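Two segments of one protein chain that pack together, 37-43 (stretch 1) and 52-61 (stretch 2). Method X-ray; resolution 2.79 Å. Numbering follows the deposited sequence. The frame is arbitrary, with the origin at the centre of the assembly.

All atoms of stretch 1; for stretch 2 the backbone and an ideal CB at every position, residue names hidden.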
# COMPACT_ATOMS: atom_id res chain seq x y z
N ARG A 37 10.47 -35.38 30.27
CA ARG A 37 9.59 -34.20 30.26
C ARG A 37 10.12 -33.37 31.42
O ARG A 37 9.99 -33.78 32.58
CB ARG A 37 8.10 -34.54 30.52
CG ARG A 37 7.40 -35.49 29.54
CD ARG A 37 6.99 -34.83 28.23
NE ARG A 37 5.75 -34.05 28.31
CZ ARG A 37 4.53 -34.55 28.10
NH1 ARG A 37 4.37 -35.85 27.84
NH2 ARG A 37 3.46 -33.77 28.16
N LYS A 38 10.80 -32.26 31.12
CA LYS A 38 11.36 -31.35 32.13
C LYS A 38 10.57 -30.04 32.07
O LYS A 38 10.65 -29.31 31.07
CB LYS A 38 12.85 -31.10 31.88
CG LYS A 38 13.78 -31.71 32.93
CD LYS A 38 15.26 -31.59 32.53
CE LYS A 38 15.79 -32.78 31.76
NZ LYS A 38 16.01 -33.96 32.65
N ILE A 39 9.76 -29.78 33.11
CA ILE A 39 8.98 -28.54 33.18
C ILE A 39 9.38 -27.76 34.45
O ILE A 39 9.75 -28.37 35.44
CB ILE A 39 7.42 -28.70 32.98
CG1 ILE A 39 6.67 -28.74 34.29
CG2 ILE A 39 7.00 -29.88 32.08
CD1 ILE A 39 5.91 -27.66 34.42
N CYS A 40 9.36 -26.43 34.37
CA CYS A 40 9.66 -25.54 35.50
C CYS A 40 8.33 -24.97 36.02
O CYS A 40 7.44 -24.68 35.23
CB CYS A 40 10.62 -24.43 35.08
SG CYS A 40 10.94 -23.20 36.38
N ILE A 41 8.20 -24.85 37.36
CA ILE A 41 7.01 -24.38 38.11
C ILE A 41 7.51 -23.36 39.18
O ILE A 41 8.63 -23.50 39.65
CB ILE A 41 6.40 -25.65 38.80
CG1 ILE A 41 5.85 -26.70 37.80
CG2 ILE A 41 5.39 -25.34 39.85
CD1 ILE A 41 4.49 -26.50 37.21
N VAL A 42 6.68 -22.38 39.60
CA VAL A 42 7.01 -21.41 40.67
C VAL A 42 5.98 -21.40 41.78
O VAL A 42 4.79 -21.60 41.52
CB VAL A 42 7.18 -19.95 40.22
CG1 VAL A 42 8.62 -19.49 40.24
CG2 VAL A 42 6.47 -19.65 38.90
N LYS A 43 6.43 -21.03 42.99
CA LYS A 43 5.60 -20.80 44.16
C LYS A 43 6.04 -19.46 44.75
O LYS A 43 7.16 -19.32 45.27
CB LYS A 43 5.73 -21.93 45.19
CG LYS A 43 4.66 -21.92 46.28
CD LYS A 43 5.20 -22.61 47.50
CE LYS A 43 4.11 -23.05 48.44
NZ LYS A 43 4.55 -24.18 49.31
N UNK A 52 1.03 -18.82 45.87
CA UNK A 52 0.47 -18.85 44.52
C UNK A 52 1.35 -19.70 43.63
O UNK A 52 2.59 -19.58 43.68
CB UNK A 52 0.33 -17.44 43.95
N UNK A 53 0.73 -20.61 42.86
CA UNK A 53 1.43 -21.52 41.95
C UNK A 53 1.41 -21.03 40.48
O UNK A 53 0.36 -20.63 39.96
CB UNK A 53 0.80 -22.91 42.04
N UNK A 54 2.57 -21.05 39.85
CA UNK A 54 2.76 -20.62 38.47
C UNK A 54 3.55 -21.61 37.65
O UNK A 54 4.09 -22.56 38.19
CB UNK A 54 3.46 -19.26 38.44
N UNK A 55 3.60 -21.39 36.34
CA UNK A 55 4.27 -22.26 35.40
C UNK A 55 4.77 -21.47 34.18
O UNK A 55 4.10 -20.54 33.72
CB UNK A 55 3.33 -23.38 34.96
N UNK A 56 5.94 -21.85 33.70
CA UNK A 56 6.58 -21.31 32.51
C UNK A 56 6.66 -22.39 31.44
O UNK A 56 6.83 -23.57 31.79
CB UNK A 56 7.97 -20.77 32.84
N UNK A 57 6.48 -22.02 30.16
CA UNK A 57 6.53 -22.99 29.06
C UNK A 57 7.80 -22.84 28.23
O UNK A 57 8.09 -21.74 27.76
CB UNK A 57 5.30 -22.83 28.16
N UNK A 58 8.52 -23.96 28.08
CA UNK A 58 9.77 -24.03 27.33
C UNK A 58 10.85 -24.85 28.00
O UNK A 58 10.52 -25.82 28.69
CB UNK A 58 10.30 -22.62 27.09
N UNK A 59 12.15 -24.49 27.86
CA UNK A 59 13.22 -25.28 28.50
C UNK A 59 13.37 -24.97 30.00
O UNK A 59 13.92 -23.94 30.42
CB UNK A 59 14.55 -25.02 27.79
N UNK A 60 12.84 -25.90 30.81
CA UNK A 60 12.78 -25.83 32.27
C UNK A 60 13.94 -25.08 32.95
O UNK A 60 13.72 -23.99 33.48
CB UNK A 60 12.73 -27.26 32.82
N UNK A 61 15.16 -25.62 32.91
CA UNK A 61 16.34 -25.07 33.58
C UNK A 61 16.73 -23.64 33.13
O UNK A 61 17.37 -22.91 33.90
CB UNK A 61 17.52 -26.01 33.34

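Stretch 2 enters antiparallel to the strand of stretch 1, then turns off and comes back to it near its end. At position 52, CA-to-CB points away and an ideal CB meets nothing of stretch 1 within 5.5 Å, so this contact sets no preference. The residue is Gly 52, whose O lies 3.3 Å from Lys 43 CA in a CA-H...O contact.

Position 53 sits opposite Lys 43 in a non-hydrogen-bonded pair, with CB on the face of the sheet that carries Ile 41 and Lys 43. Their aliphatic parts suit an aromatic or a long aliphatic group. Trp 53 takes the place. Its chi1 of -77° (m) brings the indole back over stretch 1, where Lys 43 CB stands 3.5 Å from the centroid of the six-membered ring in a CH-pi contact over one face. Ile 41 CG2 packs 3.5 Å from Trp 53 CE3.

At position 54 the CB would turn to the other face, that of Cys 40 and Val 42, and an ideal CB comes within 3.1 Å of Val 42 CG2. That is tight with the neighbour as placed, and favours glycine. Gly 54 makes both hydrogen bonds of the pair: Val 42 N to Gly 54 O, 3.0 Å, and Gly 54 N to Val 42 O, 2.8 Å, both nearly straight.

Position 55, paired with Ile 41, returns to the first face. An ideal CB is 4.0 Å from Ile 41 CD1, so an aliphatic residue would fit, as would a longer chain with a polar end engaged elsewhere. The latter is found: Glu 55 extends with chi1 and chi2 both t, its OE2 3.3 Å from Ile 39 CD1. Both carboxylate oxygens are hydrogen-bonded elsewhere in the structure.

At position 56 an ideal CB lies 4.6 Å from Cys 40 O, no strong limit on size, and several residues would suit. It is Gly 56, its N 3.5 Å from Cys 40 O.

At 57 CB points away and stretch 1 sets no preference; the residue is Tyr 57. At 58, with phi/psi of 137/-146°, a CB would be jammed against the preceding carbonyl O, hence Gly 58. At 59 CB again points away, and phi of -79° allows proline among others; it is Pro 59.

Position 60 points toward stretch 1, its ideal CB only 3.4 Å from Lys 38 O and 3.8 Å from Cys 40 N. So close to the backbone, a small side chain suits best. Ala 60 places its CB 4.1 Å from Cys 40 CB.

Position 61 points sideways, clear of stretch 1, and many residues would serve; Ala 61 occupies it.

Stretch 2 52-61: GWGEGYGPAA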
# COMPACT_ATOMS: atom_id res chain seq x y z
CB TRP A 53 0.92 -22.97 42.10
CG TRP A 53 1.42 -23.68 43.33
CD1 TRP A 53 0.71 -23.99 44.45
CD2 TRP A 53 2.76 -24.15 43.56
NE1 TRP A 53 1.52 -24.64 45.36
CE2 TRP A 53 2.79 -24.73 44.84
CE3 TRP A 53 3.93 -24.16 42.78
CZ2 TRP A 53 3.94 -25.33 45.37
CZ3 TRP A 53 5.07 -24.73 43.32
CH2 TRP A 53 5.07 -25.32 44.59
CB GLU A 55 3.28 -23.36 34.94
CG GLU A 55 3.87 -24.53 34.17
CD GLU A 55 2.90 -25.68 34.00
OE1 GLU A 55 1.90 -25.73 34.75
OE2 GLU A 55 3.12 -26.52 33.11
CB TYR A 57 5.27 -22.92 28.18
CG TYR A 57 5.27 -23.89 27.01
CD1 TYR A 57 4.81 -25.20 27.17
CD2 TYR A 57 5.68 -23.49 25.74
CE1 TYR A 57 4.78 -26.09 26.09
CE2 TYR A 57 5.66 -24.38 24.66
CZ TYR A 57 5.22 -25.68 24.84
OH TYR A 57 5.20 -26.54 23.77
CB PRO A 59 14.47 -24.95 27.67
CG PRO A 59 14.04 -23.92 26.64
CD PRO A 59 12.73 -23.37 27.09
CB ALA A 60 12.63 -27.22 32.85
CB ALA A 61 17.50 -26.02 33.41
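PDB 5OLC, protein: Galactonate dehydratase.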